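Long-range contacts in hemolysin-like protein containing CBS domains (Oenococcus oeni, PDB 3OCO), which is of unknown function but probably a membrane protein of the CorC/HlyC type that may bind flavin adenine dinucleotide, represented here by its pair of CBS domains: residues V34-E39 against P57-N62; Y70-D75 against I91-V96. All blocks are in the same frame, centred on the assembly; numbering follows the deposited sequence.

Contact 1. Residues V34-E39 against P57-N62; sequences VVDVDE and PVTADN
The carboxylate of D36 reaches across to the turn that ends the partner segment and lies flat against the side-chain amide of N62, the two planes stacked 19° apart. CG of D36 stands anti to its backbone N (chi1 -174°), which carries it toward that turn. There D36 OD1 accepts the backbone N of N62 at 2.9 Å, the donor 49° above the carboxylate plane. T59 OG1 lies 3.1 Å from the same OD1. D36 OD2 serves its own segment, taking the N of D38 at 3.2 Å to form an Asx turn within the type I turn D36-E39; two waters also donate to it. E39 OE1 folds back onto the N of D36. Behind this polar end the strands run parallel: V35 N bonds to P57 O, T59 N to V35 O, and V37 N to T59 O at 3.0 Å. V35 and V58 share one face of the sheet; V58 has two conformers, and in one of them its CG2 meets V35 CG2 at 3.8 Å, a less certain contact for that reason. V34 CG2 and T59 CG2 are squeezed to 3.4 Å. The pairing closes the beta-alpha-beta unit of strand 35-36, helix 41-51 and strand 55-60 in a CBS domain; strand 66-72 flanks strand 55-60 on its other edge, and I88 packs on V58.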
loop_
_atom_site.group_PDB
_atom_site.type_symbol
_atom_site.label_atom_id
_atom_site.label_comp_id
_atom_site.label_asym_id
_atom_site.label_seq_id
_atom_site.Cartn_x
_atom_site.Cartn_y
_atom_site.Cartn_z
ATOM N N VAL A 34 -13.393 3.917 10.477
ATOM C CA VAL A 34 -13.243 5.346 10.254
ATOM C C VAL A 34 -12.695 6.072 11.479
ATOM O O VAL A 34 -12.684 5.534 12.585
ATOM C CB VAL A 34 -14.587 5.977 9.836
ATOM C CG1 VAL A 34 -15.169 5.218 8.646
ATOM C CG2 VAL A 34 -15.564 5.975 10.998
ATOM N N VAL A 35 -12.189 7.281 11.260
ATOM C CA VAL A 35 -11.924 8.210 12.353
ATOM C C VAL A 35 -12.716 9.500 12.116
ATOM O O VAL A 35 -13.074 9.820 10.985
ATOM C CB VAL A 35 -10.431 8.559 12.460
ATOM C CG1 VAL A 35 -9.640 7.339 12.854
ATOM C CG2 VAL A 35 -9.937 9.115 11.143
ATOM N N ASP A 36 -12.956 10.247 13.177
ATOM C CA ASP A 36 -13.782 11.450 13.101
ATOM C C ASP A 36 -12.938 12.728 12.998
ATOM O O ASP A 36 -11.852 12.811 13.574
ATOM C CB ASP A 36 -14.712 11.526 14.320
ATOM C CG ASP A 36 -15.701 12.678 14.228
ATOM O OD1 ASP A 36 -16.495 12.683 13.266
ATOM O OD2 ASP A 36 -15.680 13.575 15.109
ATOM N N VAL A 37 -13.451 13.723 12.275
ATOM C CA VAL A 37 -12.726 14.974 12.064
ATOM C C VAL A 37 -12.337 15.662 13.385
ATOM O O VAL A 37 -11.414 16.476 13.426
ATOM C CB VAL A 37 -13.538 15.946 11.188
ATOM C CG1 VAL A 37 -14.855 16.342 11.884
ATOM C CG2 VAL A 37 -12.719 17.168 10.852
ATOM N N ASP A 38 -13.030 15.320 14.467
ATOM C CA ASP A 38 -12.771 15.943 15.763
ATOM C C ASP A 38 -12.032 15.039 16.744
ATOM O O ASP A 38 -11.865 15.385 17.916
ATOM C CB ASP A 38 -14.073 16.406 16.399
ATOM C CG ASP A 38 -14.455 17.811 15.983
ATOM O OD1 ASP A 38 -13.779 18.396 15.106
ATOM O OD2 ASP A 38 -15.439 18.329 16.546
ATOM N N GLU A 39 -11.613 13.870 16.285
ATOM C CA GLU A 39 -10.746 13.048 17.114
ATOM C C GLU A 39 -9.338 13.601 17.025
ATOM O O GLU A 39 -9.001 14.319 16.080
ATOM C CB GLU A 39 -10.811 11.580 16.712
ATOM C CG GLU A 39 -11.470 10.720 17.781
ATOM C CD GLU A 39 -12.540 9.800 17.222
ATOM O OE1 GLU A 39 -12.361 9.279 16.096
ATOM O OE2 GLU A 39 -13.561 9.593 17.915
ATOM N N PRO A 57 -10.831 6.532 6.304
ATOM C CA PRO A 57 -11.880 7.505 6.004
ATOM C C PRO A 57 -12.176 8.338 7.243
ATOM O O PRO A 57 -12.267 7.789 8.365
ATOM C CB PRO A 57 -13.080 6.623 5.688
ATOM C CG PRO A 57 -12.493 5.318 5.270
ATOM C CD PRO A 57 -11.287 5.146 6.114
ATOM N N VAL A 58 -12.255 9.652 7.052
ATOM C CA VAL A 58 -12.610 10.588 8.111
ATOM C C VAL A 58 -14.100 10.979 8.003
ATOM O O VAL A 58 -14.528 11.452 6.960
ATOM C CB VAL A 58 -11.743 11.861 8.021
ATOM C CG1 VAL A 58 -12.249 12.929 8.980
ATOM C CG2 VAL A 58 -10.269 11.532 8.289
ATOM N N THR A 59 -14.877 10.776 9.071
ATOM C CA THR A 59 -16.294 11.133 9.080
ATOM C C THR A 59 -16.522 12.527 9.651
ATOM O O THR A 59 -15.754 13.007 10.484
ATOM C CB THR A 59 -17.148 10.143 9.916
ATOM O OG1 THR A 59 -16.812 10.247 11.303
ATOM C CG2 THR A 59 -16.929 8.723 9.476
ATOM N N ALA A 60 -17.571 13.184 9.186
ATOM C CA ALA A 60 -18.085 14.369 9.873
ATOM C C ALA A 60 -19.154 13.925 10.861
ATOM O O ALA A 60 -19.917 13.000 10.580
ATOM C CB ALA A 60 -18.670 15.371 8.873
ATOM N N ASP A 61 -19.199 14.561 12.025
ATOM C CA ASP A 61 -20.306 14.337 12.950
ATOM C C ASP A 61 -20.418 12.877 13.392
ATOM O O ASP A 61 -21.487 12.424 13.795
ATOM C CB ASP A 61 -21.626 14.795 12.309
ATOM C CG ASP A 61 -21.675 16.312 12.062
ATOM O OD1 ASP A 61 -21.300 17.082 12.975
ATOM O OD2 ASP A 61 -22.096 16.736 10.962
ATOM N N ASN A 62 -19.309 12.145 13.301
ATOM C CA ASN A 62 -19.274 10.731 13.665
ATOM C C ASN A 62 -20.240 9.884 12.848
ATOM O O ASN A 62 -20.685 8.823 13.288
ATOM C CB ASN A 62 -19.551 10.553 15.159
ATOM C CG ASN A 62 -18.304 10.725 16.002
ATOM O OD1 ASN A 62 -17.337 9.960 15.875
ATOM N ND2 ASN A 62 -18.315 11.732 16.867
HETATM O O HOH W 1 -15.329 13.245 17.564
HETATM O O HOH W 2 -17.614 16.186 14.543
#

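Contact 2. Residues Y70-D75 against I91-V96; sequences YAYNYD and IMRDIV
R93 and D75 meet tip to tip in a salt bridge, NH2 of R93 standing 2.7 Å from OD2 of D75, with the guanidinium and carboxylate planes turned 46° apart. The same OD2 accepts from a water at 2.6 Å; that water also donates to I91 O and takes the N-H of Y72, tying the loop to the end of strand 66-72. D75 OD1 has a second partner in R78, so each carboxylate oxygen has an arginine partner. Alongside, Y70 and R93 form a single antiparallel, hydrogen-bonded bridge: Y70 N gives to R93 O at 2.8 Å, and R93 N returns to Y70 O at 2.9 Å. The arginine chain then runs over the tyrosine, its CG 3.7 Å from the ring centroid of Y70 in a CH-pi contact displaced toward the rim. Bends at chi2 (-125°) and chi3 (-89°) lead CD and then NE on toward D75. The guanidinium plane stands steeply to the Y70 ring, with Y70 OH at the guanidinium edge, and one guanidinium face has CD2 of Y72 over its centre. D94 O lies at the edge of the Y70 ring, in its plane, and I95 CG2 touches Y70 CD2 at 3.9 Å. Nearer the helix, CD1 of I91 approaches CB of D75 at 4.0 Å and, more distantly, CB of A71. Beyond the contact, Y72 OH bonds to Q52 of the second subunit. The chemistry joins a pair of backbone hydrogen bonds to an ion pair at the start of helix 73-83, fastening the loop that leads into strand 96-99 to strand 66-72 and helix 73-83; having two arginine partners probably favours the charged form of D75.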
loop_
_atom_site.group_PDB
_atom_site.type_symbol
_atom_site.label_atom_id
_atom_site.label_comp_id
_atom_site.label_asym_id
_atom_site.label_seq_id
_atom_site.Cartn_x
_atom_site.Cartn_y
_atom_site.Cartn_z
ATOM N N TYR A 70 -9.709 11.447 3.978
ATOM C CA TYR A 70 -9.025 10.339 4.650
ATOM C C TYR A 70 -7.841 10.804 5.449
ATOM O O TYR A 70 -7.285 11.873 5.168
ATOM C CB TYR A 70 -8.596 9.247 3.672
ATOM C CG TYR A 70 -7.324 9.543 2.904
ATOM C CD1 TYR A 70 -6.102 8.965 3.271
ATOM C CD2 TYR A 70 -7.343 10.381 1.801
ATOM C CE1 TYR A 70 -4.932 9.235 2.555
ATOM C CE2 TYR A 70 -6.191 10.654 1.081
ATOM C CZ TYR A 70 -4.988 10.083 1.460
ATOM O OH TYR A 70 -3.861 10.378 0.721
ATOM N N ALA A 71 -7.478 9.998 6.454
ATOM C CA ALA A 71 -6.226 10.183 7.208
ATOM C C ALA A 71 -5.188 9.078 6.921
ATOM O O ALA A 71 -5.491 7.882 6.956
ATOM C CB ALA A 71 -6.499 10.284 8.691
ATOM N N TYR A 72 -3.962 9.508 6.654
ATOM C CA TYR A 72 -2.873 8.644 6.205
ATOM C C TYR A 72 -1.983 8.224 7.390
ATOM O O TYR A 72 -1.536 9.074 8.158
ATOM C CB TYR A 72 -2.092 9.426 5.139
ATOM C CG TYR A 72 -0.917 8.738 4.457
ATOM C CD1 TYR A 72 -0.871 7.358 4.278
ATOM C CD2 TYR A 72 0.119 9.498 3.937
ATOM C CE1 TYR A 72 0.225 6.746 3.629
ATOM C CE2 TYR A 72 1.188 8.919 3.282
ATOM C CZ TYR A 72 1.245 7.548 3.132
ATOM O OH TYR A 72 2.337 7.005 2.478
ATOM N N ASN A 73 -1.753 6.921 7.563
ATOM C CA ASN A 73 -0.932 6.438 8.696
ATOM C C ASN A 73 0.381 7.211 8.900
ATOM O O ASN A 73 0.676 7.663 10.016
ATOM C CB ASN A 73 -0.706 4.907 8.682
ATOM C CG ASN A 73 0.024 4.386 7.409
ATOM O OD1 ASN A 73 0.439 5.140 6.525
ATOM N ND2 ASN A 73 0.172 3.074 7.338
ATOM N N TYR A 74 1.142 7.392 7.820
ATOM C CA TYR A 74 2.350 8.229 7.855
ATOM C C TYR A 74 2.125 9.579 8.533
ATOM O O TYR A 74 2.943 10.014 9.357
ATOM C CB TYR A 74 2.874 8.478 6.445
ATOM C CG TYR A 74 4.088 9.386 6.371
ATOM C CD1 TYR A 74 5.350 8.933 6.732
ATOM C CD2 TYR A 74 3.975 10.681 5.894
ATOM C CE1 TYR A 74 6.455 9.760 6.639
ATOM C CE2 TYR A 74 5.069 11.513 5.797
ATOM C CZ TYR A 74 6.311 11.051 6.172
ATOM O OH TYR A 74 7.404 11.891 6.067
ATOM N N ASP A 75 1.020 10.234 8.175
ATOM C CA ASP A 75 0.701 11.575 8.680
ATOM C C ASP A 75 0.414 11.547 10.167
ATOM O O ASP A 75 0.847 12.429 10.911
ATOM C CB ASP A 75 -0.520 12.151 7.947
ATOM C CG ASP A 75 -0.198 12.636 6.542
ATOM O OD1 ASP A 75 0.971 13.000 6.280
ATOM O OD2 ASP A 75 -1.128 12.666 5.702
ATOM N N ILE A 91 -4.633 17.063 9.612
ATOM C CA ILE A 91 -3.925 16.212 8.639
ATOM C C ILE A 91 -4.771 15.655 7.464
ATOM O O ILE A 91 -4.235 15.262 6.435
ATOM C CB ILE A 91 -3.189 15.027 9.326
ATOM C CG1 ILE A 91 -4.175 14.078 10.012
ATOM C CG2 ILE A 91 -2.129 15.524 10.314
ATOM C CD1 ILE A 91 -3.499 12.829 10.552
HETATM N N MSE A 92 -6.087 15.616 7.624
HETATM C CA MSE A 92 -6.995 15.048 6.619
HETATM C C MSE A 92 -6.704 15.476 5.175
HETATM O O MSE A 92 -6.405 16.640 4.913
HETATM C CB MSE A 92 -8.411 15.457 7.003
HETATM C CG MSE A 92 -9.530 14.953 6.129
HETATM SE SE MSE A 92 -11.213 15.733 6.808
HETATM C CE MSE A 92 -11.101 17.461 5.908
ATOM N N ARG A 93 -6.812 14.546 4.229
ATOM C CA ARG A 93 -6.653 14.894 2.816
ATOM C C ARG A 93 -7.827 14.393 1.987
ATOM O O ARG A 93 -8.589 13.553 2.454
ATOM C CB ARG A 93 -5.315 14.387 2.245
ATOM C CG ARG A 93 -4.742 13.179 2.943
ATOM C CD ARG A 93 -3.320 13.428 3.421
ATOM N NE ARG A 93 -2.318 13.078 2.421
ATOM C CZ ARG A 93 -1.041 13.440 2.486
ATOM N NH1 ARG A 93 -0.197 13.085 1.529
ATOM N NH2 ARG A 93 -0.608 14.168 3.504
ATOM N N ASP A 94 -7.948 14.913 0.764
ATOM C CA ASP A 94 -9.153 14.767 -0.076
ATOM C C ASP A 94 -9.466 13.363 -0.564
ATOM O O ASP A 94 -8.585 12.529 -0.710
ATOM C CB ASP A 94 -9.053 15.651 -1.321
ATOM C CG ASP A 94 -9.029 17.116 -0.995
ATOM O OD1 ASP A 94 -9.332 17.463 0.164
ATOM O OD2 ASP A 94 -8.716 17.916 -1.904
ATOM N N ILE A 95 -10.736 13.122 -0.853
ATOM C CA ILE A 95 -11.117 11.901 -1.536
ATOM C C ILE A 95 -11.885 12.247 -2.776
ATOM O O ILE A 95 -12.112 13.422 -3.067
ATOM C CB ILE A 95 -11.938 10.972 -0.645
ATOM C CG1 ILE A 95 -13.071 11.735 0.055
ATOM C CG2 ILE A 95 -11.024 10.336 0.387
ATOM C CD1 ILE A 95 -14.415 11.720 -0.680
ATOM N N VAL A 96 -12.251 11.223 -3.534
ATOM C CA VAL A 96 -13.195 11.400 -4.623
ATOM C C VAL A 96 -14.383 10.452 -4.394
ATOM O O VAL A 96 -14.225 9.348 -3.868
ATOM C CB VAL A 96 -12.528 11.198 -5.998
ATOM C CG1 VAL A 96 -12.157 9.734 -6.208
ATOM C CG2 VAL A 96 -13.439 11.691 -7.109
HETATM O O HOH W 3 -3.589 12.294 6.387
#

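Overall arrangement
Both contacts use the three-stranded sheet of the first CBS domain. Contact 1 pairs its outermost strand 35-36 with the central strand 55-60; contact 2 adds the loop before strand 96-99 to the other outermost strand, 66-72. They touch where V58 of contact 1, in one of its two conformers, packs on A71 and on the selenium of M92 from contact 2. Each is partly buried, but contact 2 lies nearer the centre of the chain, 9 Å against 13 Å from it. Regular parallel pairing and valines dominate contact 1, whose aspartate binds backbone N-H groups at a turn. Contact 2 relies instead on one antiparallel bridge, an ion pair and an aromatic ring, and Y72 and Y74 of its first segment also bond to the second subunit.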